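Local atomic coordinates of endo-1,3-beta-glucanase, family GH16 (Zobellia galactanivorans, PDB entry 4CRQ), a protein that probably hydrolyses internal beta-1,3-glucosidic bonds of laminarin, being here the calcium-binding family GH16 catalytic module of a larger modular laminarinase. Residues W95-M100 with L199-V204; A84-P89 with A220-D225. The protein carries 1 engineered substitution. All coordinates share one frame; numbering follows the deposited sequence.

Interaction 1 of 2, residues W95-M100 with L199-V204; sequences WPAFWM and LLNMAV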
# COMPACT_ATOMS: atom_id res chain seq x y z
N TRP A 95 3.62 -10.31 -0.19
CA TRP A 95 3.93 -8.96 0.27
C TRP A 95 2.85 -7.96 -0.12
O TRP A 95 3.04 -7.18 -1.06
CB TRP A 95 5.35 -8.62 -0.20
CG TRP A 95 5.91 -7.28 0.22
CD1 TRP A 95 5.46 -6.42 1.23
CD2 TRP A 95 7.08 -6.64 -0.33
NE1 TRP A 95 6.24 -5.31 1.31
CE2 TRP A 95 7.25 -5.38 0.40
CE3 TRP A 95 7.98 -6.97 -1.35
CZ2 TRP A 95 8.30 -4.49 0.11
CZ3 TRP A 95 9.03 -6.07 -1.63
CH2 TRP A 95 9.19 -4.86 -0.91
N PRO A 96 1.72 -7.99 0.61
CA PRO A 96 0.65 -7.06 0.32
C PRO A 96 0.94 -5.67 0.89
O PRO A 96 1.69 -5.54 1.88
CB PRO A 96 -0.54 -7.68 1.07
CG PRO A 96 0.10 -8.31 2.30
CD PRO A 96 1.36 -8.92 1.73
N ALA A 97 0.34 -4.63 0.27
CA ALA A 97 0.52 -3.27 0.80
C ALA A 97 -0.63 -2.34 0.41
O ALA A 97 -1.23 -2.54 -0.64
CB ALA A 97 1.86 -2.66 0.34
N PHE A 98 -0.88 -1.34 1.27
CA PHE A 98 -1.88 -0.31 1.08
C PHE A 98 -1.08 0.94 1.41
O PHE A 98 -0.61 1.09 2.54
CB PHE A 98 -3.02 -0.55 2.05
CG PHE A 98 -4.02 0.61 2.21
CD1 PHE A 98 -4.50 1.40 1.12
CD2 PHE A 98 -4.54 0.88 3.51
CE1 PHE A 98 -5.44 2.43 1.33
CE2 PHE A 98 -5.46 1.91 3.72
CZ PHE A 98 -5.92 2.68 2.63
N TRP A 99 -0.92 1.83 0.43
CA TRP A 99 0.03 2.93 0.58
C TRP A 99 -0.25 4.13 -0.25
O TRP A 99 -1.27 4.16 -0.96
CB TRP A 99 1.45 2.40 0.37
CG TRP A 99 1.71 1.62 -0.91
CD1 TRP A 99 1.06 0.48 -1.39
CD2 TRP A 99 2.77 1.89 -1.87
NE1 TRP A 99 1.63 0.05 -2.57
CE2 TRP A 99 2.66 0.86 -2.92
CE3 TRP A 99 3.76 2.86 -1.99
CZ2 TRP A 99 3.52 0.83 -4.01
CZ3 TRP A 99 4.63 2.81 -3.07
CH2 TRP A 99 4.51 1.82 -4.07
N MET A 100 0.62 5.14 -0.18
CA MET A 100 0.38 6.42 -0.87
C MET A 100 1.70 6.98 -1.35
O MET A 100 2.73 6.78 -0.69
CB MET A 100 -0.27 7.45 0.07
CG MET A 100 -1.53 6.95 0.78
SD MET A 100 -2.28 8.21 1.83
CE MET A 100 -3.13 9.21 0.61
N LEU A 199 -2.34 3.56 -3.48
CA LEU A 199 -1.99 2.32 -4.17
C LEU A 199 -2.38 1.12 -3.34
O LEU A 199 -2.36 1.16 -2.09
CB LEU A 199 -0.46 2.22 -4.43
CG LEU A 199 0.19 3.39 -5.20
CD1 LEU A 199 0.80 4.41 -4.25
CD2 LEU A 199 1.28 2.89 -6.14
N LEU A 200 -2.75 0.05 -4.06
CA LEU A 200 -2.97 -1.28 -3.48
C LEU A 200 -2.23 -2.27 -4.34
O LEU A 200 -2.29 -2.20 -5.59
CB LEU A 200 -4.47 -1.64 -3.50
CG LEU A 200 -5.34 -0.94 -2.46
CD1 LEU A 200 -6.79 -1.14 -2.86
CD2 LEU A 200 -5.08 -1.44 -1.03
N ASN A 201 -1.56 -3.23 -3.71
CA ASN A 201 -0.88 -4.29 -4.49
C ASN A 201 -0.59 -5.50 -3.65
O ASN A 201 -0.67 -5.44 -2.40
CB ASN A 201 0.47 -3.79 -5.08
CG ASN A 201 1.54 -3.58 -3.98
OD1 ASN A 201 1.47 -2.60 -3.24
ND2 ASN A 201 2.51 -4.51 -3.86
N MET A 202 -0.23 -6.59 -4.32
CA MET A 202 0.38 -7.70 -3.58
C MET A 202 1.59 -8.19 -4.39
O MET A 202 1.41 -8.74 -5.48
CB MET A 202 -0.59 -8.84 -3.27
CG MET A 202 0.09 -9.91 -2.36
SD MET A 202 -1.13 -10.94 -1.48
CE MET A 202 -2.20 -11.53 -2.81
N ALA A 203 2.80 -7.96 -3.86
CA ALA A 203 4.02 -8.43 -4.51
C ALA A 203 4.29 -9.88 -4.10
O ALA A 203 3.72 -10.37 -3.09
CB ALA A 203 5.20 -7.52 -4.17
N VAL A 204 5.12 -10.57 -4.88
CA VAL A 204 5.62 -11.90 -4.54
C VAL A 204 7.15 -11.83 -4.58
O VAL A 204 7.75 -11.57 -5.66
CB VAL A 204 5.11 -13.01 -5.48
CG1 VAL A 204 5.62 -14.38 -5.03
CG2 VAL A 204 3.58 -12.97 -5.58
O HOH W 1 4.35 -4.68 -1.68
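Trp99 and Asn201 are joined by an indole-to-amide hydrogen bond on one face of an antiparallel strand pair. Trp95, Ala97 and Trp99 exchange paired backbone hydrogen bonds with Ala203, Asn201 and Leu199. The Trp99 side chain leaves CB with CG set between the backbone N and the carbonyl carbon (chi1 53°), which swings the indole across toward the partner strand. CG and CD2 reach over Leu199, and CD1 comes within 3.6 Å of Leu199 O. NE1 donates to Asn201 OD1 at 2.7 Å, somewhat bent at 144°, with the ring and amide planes 74° apart. Beneath the five-membered ring, Leu199 CB makes a CH-pi contact 3.7 Å from its centroid. Farther out, CZ2 rests 3.7 Å from Leu199 CD2, and CH2 meets the same methyl.

Ala97 suits the place opposite Asn201, because its small methyl can lie beside OD1. The other end of the amide, ND2, donates to a water at 2.9 Å; that water donates to Trp95 O while sitting over one face of the Trp95 ring. Tyr38 OH is a weak further partner of ND2.

The opposite face of the strands is apolar. Phe98 and Leu200 lie side by side, Phe98 CD1 3.6 Å from Leu200 CD2, and Phe98 also packs on Ile82 and Ile86. Pro96 packs its CB 4.1 Å from Met202 CG; having no N-H costs it nothing here, since the pair is a non-hydrogen-bonded one.

Trp95 and Trp99 are partly exposed on the face that also carries Asn201, consistent with the aromatic-lined concave sheet of GH16 enzymes. Because OD1 accepts and ND2 donates, the chemistry fixes which way round the Asn201 amide sits, and that amide, with Leu199 against the ring, is likely to keep the Trp99 indole from turning.

Interaction 2 of 2, residues A84-P89 with A220-D225; sequences ARIALP and AQMLVD. With CA (calcium ion), chain C.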
# COMPACT_ATOMS: atom_id res chain seq x y z
N ALA A 84 -8.71 1.41 4.88
CA ALA A 84 -9.23 0.30 4.11
C ALA A 84 -9.53 -0.86 5.05
O ALA A 84 -8.86 -1.02 6.10
CB ALA A 84 -8.23 -0.17 3.05
N ARG A 85 -10.53 -1.65 4.67
CA ARG A 85 -10.94 -2.84 5.44
C ARG A 85 -10.42 -4.02 4.61
O ARG A 85 -10.90 -4.27 3.51
CB ARG A 85 -12.45 -2.84 5.68
CG ARG A 85 -12.95 -4.07 6.45
CD ARG A 85 -14.38 -3.88 6.95
NE ARG A 85 -14.74 -5.01 7.82
CZ ARG A 85 -15.25 -6.16 7.40
NH1 ARG A 85 -15.51 -6.35 6.09
NH2 ARG A 85 -15.53 -7.13 8.27
N ILE A 86 -9.42 -4.75 5.15
CA ILE A 86 -8.64 -5.74 4.38
C ILE A 86 -8.47 -7.05 5.13
O ILE A 86 -8.21 -7.04 6.35
CB ILE A 86 -7.22 -5.17 4.06
CG1 ILE A 86 -7.31 -3.83 3.30
CG2 ILE A 86 -6.35 -6.14 3.24
CD1 ILE A 86 -5.95 -3.14 3.06
N ALA A 87 -8.56 -8.17 4.39
CA ALA A 87 -8.29 -9.53 4.89
C ALA A 87 -7.12 -10.03 4.05
O ALA A 87 -7.13 -9.90 2.82
CB ALA A 87 -9.50 -10.43 4.77
N LEU A 88 -6.09 -10.60 4.68
CA LEU A 88 -4.85 -10.96 3.99
C LEU A 88 -4.56 -12.45 3.97
O LEU A 88 -4.84 -13.14 4.94
CB LEU A 88 -3.68 -10.27 4.73
CG LEU A 88 -3.66 -8.73 4.73
CD1 LEU A 88 -2.55 -8.19 5.64
CD2 LEU A 88 -3.54 -8.18 3.29
N PRO A 89 -3.97 -12.94 2.86
CA PRO A 89 -3.59 -14.35 2.77
C PRO A 89 -2.23 -14.53 3.45
O PRO A 89 -1.52 -13.55 3.63
CB PRO A 89 -3.46 -14.58 1.28
CG PRO A 89 -3.03 -13.24 0.72
CD PRO A 89 -3.66 -12.20 1.61
N ALA A 220 -3.23 -16.87 -4.06
CA ALA A 220 -3.44 -16.19 -2.77
C ALA A 220 -4.29 -14.96 -3.02
O ALA A 220 -3.98 -14.20 -3.93
CB ALA A 220 -2.11 -15.82 -2.17
N GLN A 221 -5.32 -14.73 -2.20
CA GLN A 221 -6.26 -13.62 -2.38
C GLN A 221 -6.12 -12.57 -1.29
O GLN A 221 -6.26 -12.88 -0.11
CB GLN A 221 -7.72 -14.10 -2.40
CG GLN A 221 -8.11 -15.02 -3.55
CD GLN A 221 -9.57 -15.45 -3.50
OE1 GLN A 221 -10.16 -15.58 -2.43
NE2 GLN A 221 -10.16 -15.66 -4.66
N MET A 222 -5.86 -11.33 -1.71
CA MET A 222 -5.92 -10.15 -0.82
C MET A 222 -7.33 -9.57 -1.05
O MET A 222 -7.68 -9.24 -2.20
CB MET A 222 -4.81 -9.16 -1.17
CG MET A 222 -4.94 -7.80 -0.52
SD MET A 222 -3.58 -6.80 -1.16
CE MET A 222 -3.80 -5.30 -0.21
N LEU A 223 -8.12 -9.45 0.02
CA LEU A 223 -9.51 -8.98 -0.03
C LEU A 223 -9.59 -7.59 0.52
O LEU A 223 -9.20 -7.36 1.67
CB LEU A 223 -10.43 -9.91 0.76
CG LEU A 223 -10.37 -11.40 0.37
CD1 LEU A 223 -11.37 -12.18 1.22
CD2 LEU A 223 -10.64 -11.67 -1.11
N VAL A 224 -10.07 -6.65 -0.29
CA VAL A 224 -10.27 -5.26 0.15
C VAL A 224 -11.78 -4.94 0.03
O VAL A 224 -12.35 -4.83 -1.08
CB VAL A 224 -9.42 -4.25 -0.67
CG1 VAL A 224 -9.58 -2.82 -0.10
CG2 VAL A 224 -7.95 -4.65 -0.72
N ASP A 225 -12.43 -4.82 1.19
CA ASP A 225 -13.87 -4.54 1.24
C ASP A 225 -14.12 -3.11 0.74
O ASP A 225 -15.09 -2.87 -0.01
CB ASP A 225 -14.35 -4.76 2.68
CG ASP A 225 -15.87 -4.62 2.86
OD1 ASP A 225 -16.65 -4.50 1.84
OD2 ASP A 225 -16.30 -4.61 4.05
CA CA C . -17.38 -3.65 -0.23
O HOH W 2 -19.65 -3.57 -1.45
O HOH W 3 -18.17 -1.98 1.19
O HOH W 4 -19.23 -5.11 0.68
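Ala87 and Leu223 exchange paired backbone hydrogen bonds, and Asp225 N donates to Arg85 O at 2.8 Å, in a ladder whose strands run antiparallel at 151°. Beyond it Pro89, lacking an N-H, sets its ring CD 3.2 Å from Gln221 O and its CB against the methyl of Ala220. Branched Ile86 and Val224 lie side by side, as do Leu88 and Met222, all apolar and buried.

Arg85 and Asp225 carry the polar end. The extended arginine chain crosses Asp225 at a slant, its CB and CG near Asp225 CB, and Arg85 NH1 meets Asp225 OD2 at 2.8 Å in a salt bridge, on the anti side but tilted out of the carboxylate plane. Tyr156 gives the guanidinium a cation-pi partner. Asp225 OD1 and backbone O both bind the calcium ion, each at 2.4 Å; three waters and the backbone O atoms of Glu10 and Gly48 complete the site.

A leucine in place of Arg85 would probably leave OD2 without its positive mate and the carboxylate freer to turn beside the metal. Held by calcium on one oxygen and arginine on the other, the Asp225 carboxylate is likely to share its negative charge between both cations.

In the fold
From the N terminus the chain first supplies Glu10 and Gly48 of the calcium site, then runs through 84-89 and, after a short connection, 95-100. Interaction 1 closes a long loop when 199-204 returns beside 95-100; interaction 2 closes a longer one when 220-225 reaches 84-89. The first loop lies wholly within the second, without crossing. In the jelly-roll sandwich expected of this family, interaction 1 probably belongs to the layer that lines the glucan cleft, and interaction 2 to the layer behind it. The two meet in the core: Phe98 packs on Ala84, while Met202 reaches the ring of Pro89 and the backbone of Ala220. This core separates the calcium from the tryptophan-bearing face.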